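Local structure of leucyl-trna synthetase (Plasmodium knowlesi, 5FOF) at residues 251-264 with 288-300. The protein forms the editing domain of the cytosolic leucyl-tRNA synthetase, which probably hydrolyses wrongly charged tRNA(Leu) and is probably the target of antimalarial benzoxaboroles. Sequence-based numbering, arbitrary orientation.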
loop_
_atom_site.group_PDB
_atom_site.type_symbol
_atom_site.label_atom_id
_atom_site.label_comp_id
_atom_site.label_asym_id
_atom_site.label_seq_id
_atom_site.Cartn_x
_atom_site.Cartn_y
_atom_site.Cartn_z
ATOM N N PHE A 251 0.446 -8.934 14.442
ATOM C CA PHE A 251 1.038 -10.255 14.592
ATOM C C PHE A 251 2.469 -10.276 14.024
ATOM O O PHE A 251 2.689 -9.894 12.873
ATOM C CB PHE A 251 0.184 -11.310 13.874
ATOM C CG PHE A 251 0.553 -12.731 14.229
ATOM C CD1 PHE A 251 1.651 -13.361 13.637
ATOM C CD2 PHE A 251 -0.197 -13.443 15.166
ATOM C CE1 PHE A 251 1.993 -14.661 13.981
ATOM C CE2 PHE A 251 0.140 -14.744 15.510
ATOM C CZ PHE A 251 1.237 -15.357 14.916
ATOM N N SER A 252 3.429 -10.745 14.814
ATOM C CA SER A 252 4.824 -10.781 14.388
ATOM C C SER A 252 5.070 -12.002 13.553
ATOM O O SER A 252 4.976 -13.113 14.061
ATOM C CB SER A 252 5.774 -10.785 15.572
ATOM O OG SER A 252 7.107 -10.744 15.112
ATOM N N CYS A 253 5.400 -11.787 12.277
ATOM C CA CYS A 253 5.566 -12.870 11.311
ATOM C C CYS A 253 6.980 -13.450 11.234
ATOM O O CYS A 253 7.170 -14.447 10.551
ATOM C CB CYS A 253 5.149 -12.399 9.913
ATOM S SG CYS A 253 3.512 -11.648 9.855
ATOM N N ILE A 254 7.961 -12.826 11.904
ATOM C CA ILE A 254 9.388 -13.171 11.725
ATOM C C ILE A 254 10.173 -13.287 13.061
ATOM O O ILE A 254 10.108 -12.390 13.895
ATOM C CB ILE A 254 10.094 -12.160 10.776
ATOM C CG1 ILE A 254 9.383 -12.112 9.413
ATOM C CG2 ILE A 254 11.565 -12.539 10.589
ATOM C CD1 ILE A 254 10.065 -11.283 8.337
ATOM N N GLN A 255 10.914 -14.390 13.219
ATOM C CA GLN A 255 11.821 -14.657 14.353
ATOM C C GLN A 255 13.252 -14.482 13.888
ATOM O O GLN A 255 13.574 -14.866 12.766
ATOM C CB GLN A 255 11.730 -16.130 14.795
ATOM C CG GLN A 255 10.617 -16.499 15.755
ATOM C CD GLN A 255 10.187 -17.962 15.639
ATOM O OE1 GLN A 255 10.744 -18.737 14.858
ATOM N NE2 GLN A 255 9.171 -18.339 16.411
ATOM N N LEU A 256 14.116 -13.972 14.762
ATOM C CA LEU A 256 15.569 -14.025 14.558
ATOM C C LEU A 256 16.225 -14.966 15.600
ATOM O O LEU A 256 15.646 -15.181 16.672
ATOM C CB LEU A 256 16.152 -12.614 14.626
ATOM C CG LEU A 256 15.908 -11.755 13.382
ATOM C CD1 LEU A 256 16.172 -10.281 13.673
ATOM C CD2 LEU A 256 16.758 -12.221 12.206
ATOM N N PRO A 257 17.422 -15.528 15.293
ATOM C CA PRO A 257 18.026 -16.614 16.085
ATOM C C PRO A 257 17.958 -16.496 17.617
ATOM O O PRO A 257 17.410 -17.395 18.258
ATOM C CB PRO A 257 19.480 -16.629 15.600
ATOM C CG PRO A 257 19.384 -16.202 14.184
ATOM C CD PRO A 257 18.304 -15.154 14.165
ATOM N N ASP A 258 18.505 -15.419 18.187
ATOM C CA ASP A 258 18.512 -15.213 19.654
ATOM C C ASP A 258 17.578 -14.106 20.140
ATOM O O ASP A 258 17.308 -14.008 21.335
ATOM C CB ASP A 258 19.939 -14.931 20.145
ATOM C CG ASP A 258 20.732 -16.201 20.386
ATOM O OD1 ASP A 258 20.329 -16.971 21.282
ATOM O OD2 ASP A 258 21.756 -16.426 19.694
ATOM N N ILE A 259 17.075 -13.294 19.216
ATOM C CA ILE A 259 16.213 -12.156 19.533
ATOM C C ILE A 259 14.752 -12.587 19.739
ATOM O O ILE A 259 14.032 -11.979 20.535
ATOM C CB ILE A 259 16.295 -11.104 18.396
ATOM C CG1 ILE A 259 17.744 -10.593 18.259
ATOM C CG2 ILE A 259 15.326 -9.947 18.629
ATOM C CD1 ILE A 259 18.064 -9.922 16.936
ATOM N N GLY A 260 14.328 -13.626 19.017
ATOM C CA GLY A 260 12.922 -14.013 18.932
ATOM C C GLY A 260 12.161 -13.080 18.003
ATOM O O GLY A 260 12.758 -12.332 17.225
ATOM N N ASP A 261 10.835 -13.109 18.101
ATOM C CA ASP A 261 9.975 -12.313 17.235
ATOM C C ASP A 261 9.819 -10.873 17.756
ATOM O O ASP A 261 10.421 -10.510 18.760
ATOM C CB ASP A 261 8.637 -13.038 17.019
ATOM C CG ASP A 261 7.713 -12.978 18.229
ATOM O OD1 ASP A 261 8.204 -12.835 19.370
ATOM O OD2 ASP A 261 6.484 -13.079 18.032
ATOM N N ASN A 262 9.028 -10.063 17.053
ATOM C CA ASN A 262 8.888 -8.622 17.319
ATOM C C ASN A 262 10.217 -7.870 17.157
ATOM O O ASN A 262 10.661 -7.140 18.048
ATOM C CB ASN A 262 8.223 -8.345 18.681
ATOM C CG ASN A 262 6.760 -8.757 18.704
ATOM O OD1 ASN A 262 5.886 -8.028 18.232
ATOM N ND2 ASN A 262 6.488 -9.929 19.248
ATOM N N THR A 263 10.822 -8.044 15.981
ATOM C CA THR A 263 12.148 -7.503 15.684
ATOM C C THR A 263 12.103 -6.002 15.426
ATOM O O THR A 263 13.034 -5.279 15.783
ATOM C CB THR A 263 12.783 -8.232 14.502
ATOM O OG1 THR A 263 11.900 -8.187 13.385
ATOM C CG2 THR A 263 13.012 -9.680 14.861
ATOM N N GLY A 264 11.012 -5.532 14.831
ATOM C CA GLY A 264 10.767 -4.098 14.684
ATOM C C GLY A 264 10.903 -3.351 15.993
ATOM O O GLY A 264 11.531 -2.301 16.040
ATOM N N LEU A 288 18.078 -4.216 9.484
ATOM C CA LEU A 288 16.969 -5.113 9.797
ATOM C C LEU A 288 16.492 -5.906 8.579
ATOM O O LEU A 288 16.299 -7.124 8.680
ATOM C CB LEU A 288 15.805 -4.326 10.399
ATOM C CG LEU A 288 14.555 -5.120 10.764
ATOM C CD1 LEU A 288 14.858 -6.226 11.758
ATOM C CD2 LEU A 288 13.529 -4.165 11.322
ATOM N N TYR A 289 16.296 -5.223 7.448
ATOM C CA TYR A 289 15.820 -5.872 6.219
ATOM C C TYR A 289 16.685 -7.066 5.855
ATOM O O TYR A 289 16.145 -8.128 5.528
ATOM C CB TYR A 289 15.721 -4.902 5.009
ATOM C CG TYR A 289 15.365 -5.630 3.709
ATOM C CD1 TYR A 289 14.032 -5.890 3.365
ATOM C CD2 TYR A 289 16.361 -6.100 2.849
ATOM C CE1 TYR A 289 13.707 -6.579 2.199
ATOM C CE2 TYR A 289 16.049 -6.791 1.684
ATOM C CZ TYR A 289 14.723 -7.035 1.361
ATOM O OH TYR A 289 14.414 -7.731 0.201
ATOM N N LYS A 290 18.009 -6.886 5.917
ATOM C CA LYS A 290 18.962 -7.952 5.569
ATOM C C LYS A 290 18.985 -9.084 6.604
ATOM O O LYS A 290 18.927 -10.264 6.246
ATOM C CB LYS A 290 20.376 -7.387 5.362
ATOM C CG LYS A 290 20.539 -6.563 4.092
ATOM C CD LYS A 290 21.878 -5.823 4.060
ATOM C CE LYS A 290 21.973 -4.850 2.884
ATOM N NZ LYS A 290 22.933 -3.731 3.125
ATOM N N LYS A 291 19.061 -8.719 7.880
ATOM C CA LYS A 291 19.115 -9.701 8.967
ATOM C C LYS A 291 17.875 -10.614 8.919
ATOM O O LYS A 291 17.982 -11.844 9.032
ATOM C CB LYS A 291 19.246 -8.982 10.322
ATOM C CG LYS A 291 19.993 -9.734 11.430
ATOM C CD LYS A 291 20.665 -8.747 12.408
ATOM C CE LYS A 291 20.843 -9.322 13.809
ATOM N NZ LYS A 291 21.581 -10.615 13.806
ATOM N N GLN A 292 16.705 -10.016 8.706
ATOM C CA GLN A 292 15.487 -10.793 8.478
ATOM C C GLN A 292 15.624 -11.702 7.265
ATOM O O GLN A 292 15.367 -12.901 7.376
ATOM C CB GLN A 292 14.274 -9.890 8.313
ATOM C CG GLN A 292 13.833 -9.236 9.607
ATOM C CD GLN A 292 12.602 -8.386 9.446
ATOM O OE1 GLN A 292 12.071 -8.229 8.350
ATOM N NE2 GLN A 292 12.140 -7.823 10.547
ATOM N N TYR A 293 16.073 -11.149 6.133
ATOM C CA TYR A 293 16.141 -11.916 4.871
ATOM C C TYR A 293 17.028 -13.179 4.939
ATOM O O TYR A 293 16.631 -14.229 4.432
ATOM C CB TYR A 293 16.564 -11.009 3.697
ATOM C CG TYR A 293 16.474 -11.663 2.324
ATOM C CD1 TYR A 293 15.251 -11.837 1.693
ATOM C CD2 TYR A 293 17.613 -12.096 1.659
ATOM C CE1 TYR A 293 15.164 -12.440 0.446
ATOM C CE2 TYR A 293 17.538 -12.683 0.411
ATOM C CZ TYR A 293 16.314 -12.859 -0.191
ATOM O OH TYR A 293 16.235 -13.463 -1.425
ATOM N N PHE A 294 18.198 -13.096 5.569
ATOM C CA PHE A 294 19.127 -14.255 5.635
ATOM C C PHE A 294 18.961 -15.153 6.883
ATOM O O PHE A 294 19.016 -16.385 6.783
ATOM C CB PHE A 294 20.584 -13.776 5.521
ATOM C CG PHE A 294 20.903 -13.101 4.206
ATOM C CD1 PHE A 294 21.073 -13.852 3.046
ATOM C CD2 PHE A 294 21.032 -11.716 4.125
ATOM C CE1 PHE A 294 21.360 -13.234 1.833
ATOM C CE2 PHE A 294 21.318 -11.095 2.915
ATOM C CZ PHE A 294 21.483 -11.857 1.766
ATOM N N GLU A 295 18.768 -14.525 8.045
ATOM C CA GLU A 295 18.799 -15.209 9.342
ATOM C C GLU A 295 17.403 -15.399 9.959
ATOM O O GLU A 295 17.236 -16.194 10.891
ATOM C CB GLU A 295 19.714 -14.430 10.311
ATOM C CG GLU A 295 21.178 -14.313 9.863
ATOM C CD GLU A 295 21.924 -13.113 10.459
ATOM O OE1 GLU A 295 21.646 -12.723 11.617
ATOM O OE2 GLU A 295 22.796 -12.539 9.763
ATOM N N GLY A 296 16.401 -14.680 9.449
ATOM C CA GLY A 296 15.047 -14.753 10.002
ATOM C C GLY A 296 14.308 -16.038 9.658
ATOM O O GLY A 296 14.642 -16.715 8.674
ATOM N N THR A 297 13.324 -16.387 10.492
ATOM C CA THR A 297 12.393 -17.499 10.201
ATOM C C THR A 297 10.955 -17.057 10.413
ATOM O O THR A 297 10.692 -16.127 11.174
ATOM C CB THR A 297 12.656 -18.760 11.057
ATOM O OG1 THR A 297 12.834 -18.381 12.429
ATOM C CG2 THR A 297 13.891 -19.519 10.549
ATOM N N MET A 298 10.040 -17.737 9.727
ATOM C CA MET A 298 8.627 -17.371 9.718
ATOM C C MET A 298 7.886 -18.006 10.893
ATOM O O MET A 298 8.201 -19.126 11.296
ATOM C CB MET A 298 7.977 -17.830 8.414
ATOM C CG MET A 298 8.503 -17.163 7.153
ATOM S SD MET A 298 8.300 -15.376 7.090
ATOM C CE MET A 298 6.538 -15.193 7.341
ATOM N N THR A 299 6.888 -17.293 11.412
ATOM C CA THR A 299 6.148 -17.692 12.608
ATOM C C THR A 299 4.690 -18.131 12.356
ATOM O O THR A 299 4.037 -18.608 13.281
ATOM C CB THR A 299 6.127 -16.532 13.613
ATOM O OG1 THR A 299 5.419 -15.429 13.049
ATOM C CG2 THR A 299 7.531 -16.080 13.934
ATOM N N VAL A 300 4.205 -18.004 11.121
ATOM C CA VAL A 300 2.800 -18.249 10.779
ATOM C C VAL A 300 2.643 -19.469 9.883
ATOM O O VAL A 300 3.525 -19.760 9.064
ATOM C CB VAL A 300 2.151 -17.037 10.047
ATOM C CG1 VAL A 300 1.935 -15.889 11.009
ATOM C CG2 VAL A 300 2.979 -16.547 8.866
#
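Gln-255 and Thr-297 form the hydrogen-bonded pair of a two-stranded antiparallel ribbon, strand 254-255 against strand 297-298, with Gln-255 N to Thr-297 O and Thr-297 N to Gln-255 O both 2.7 Å. This small sheet stands apart from the large mixed sheet of the editing domain and ties the end of helix 281-295 to the loop leading into helix 263-270. The ribbon continues less regularly at Cys-253, whose O accepts Thr-299 N from 53° above its carbonyl plane. The Thr-299 hydroxyl lies between its own backbone N and carbonyl carbon (chi1 64°); OG1 thereby gives a 2.6 Å bond to a lone pair of Ser-252 O, while CG2 rests against CG of Gln-255. Beside it, Thr-297 OG1 donates to Gln-255 OE1 in the plane of the amide.

On the other side of the ribbon, Ile-254 and Met-298 form the non-hydrogen-bonded pair and face Ile-308 of helix 308-321. The methionine, bent at chi2 and chi3, curls back so that CE lies 4.0 Å from Cys-253 CB. Ile-254 crosses Gln-292 at about a right angle, its CD1 3.7 Å from OE1. That oxygen accepts a bond from Lys-85, and NE2 donates to both Asp-217 O and Thr-263 OG1, so both ends of the buried amide are held. Where the helix stops, Gly-296 turns into the strand and its CA makes a CA-H...O contact of 3.1 Å with Gln-255 O. Pro-257 CD packs on Glu-295, whose carboxylate forms a salt bridge with Lys-291 one helical turn earlier. CD2 of Leu-256 sits over this last turn, 3.4 Å from Lys-291 O and 3.7 Å from Gly-296 N.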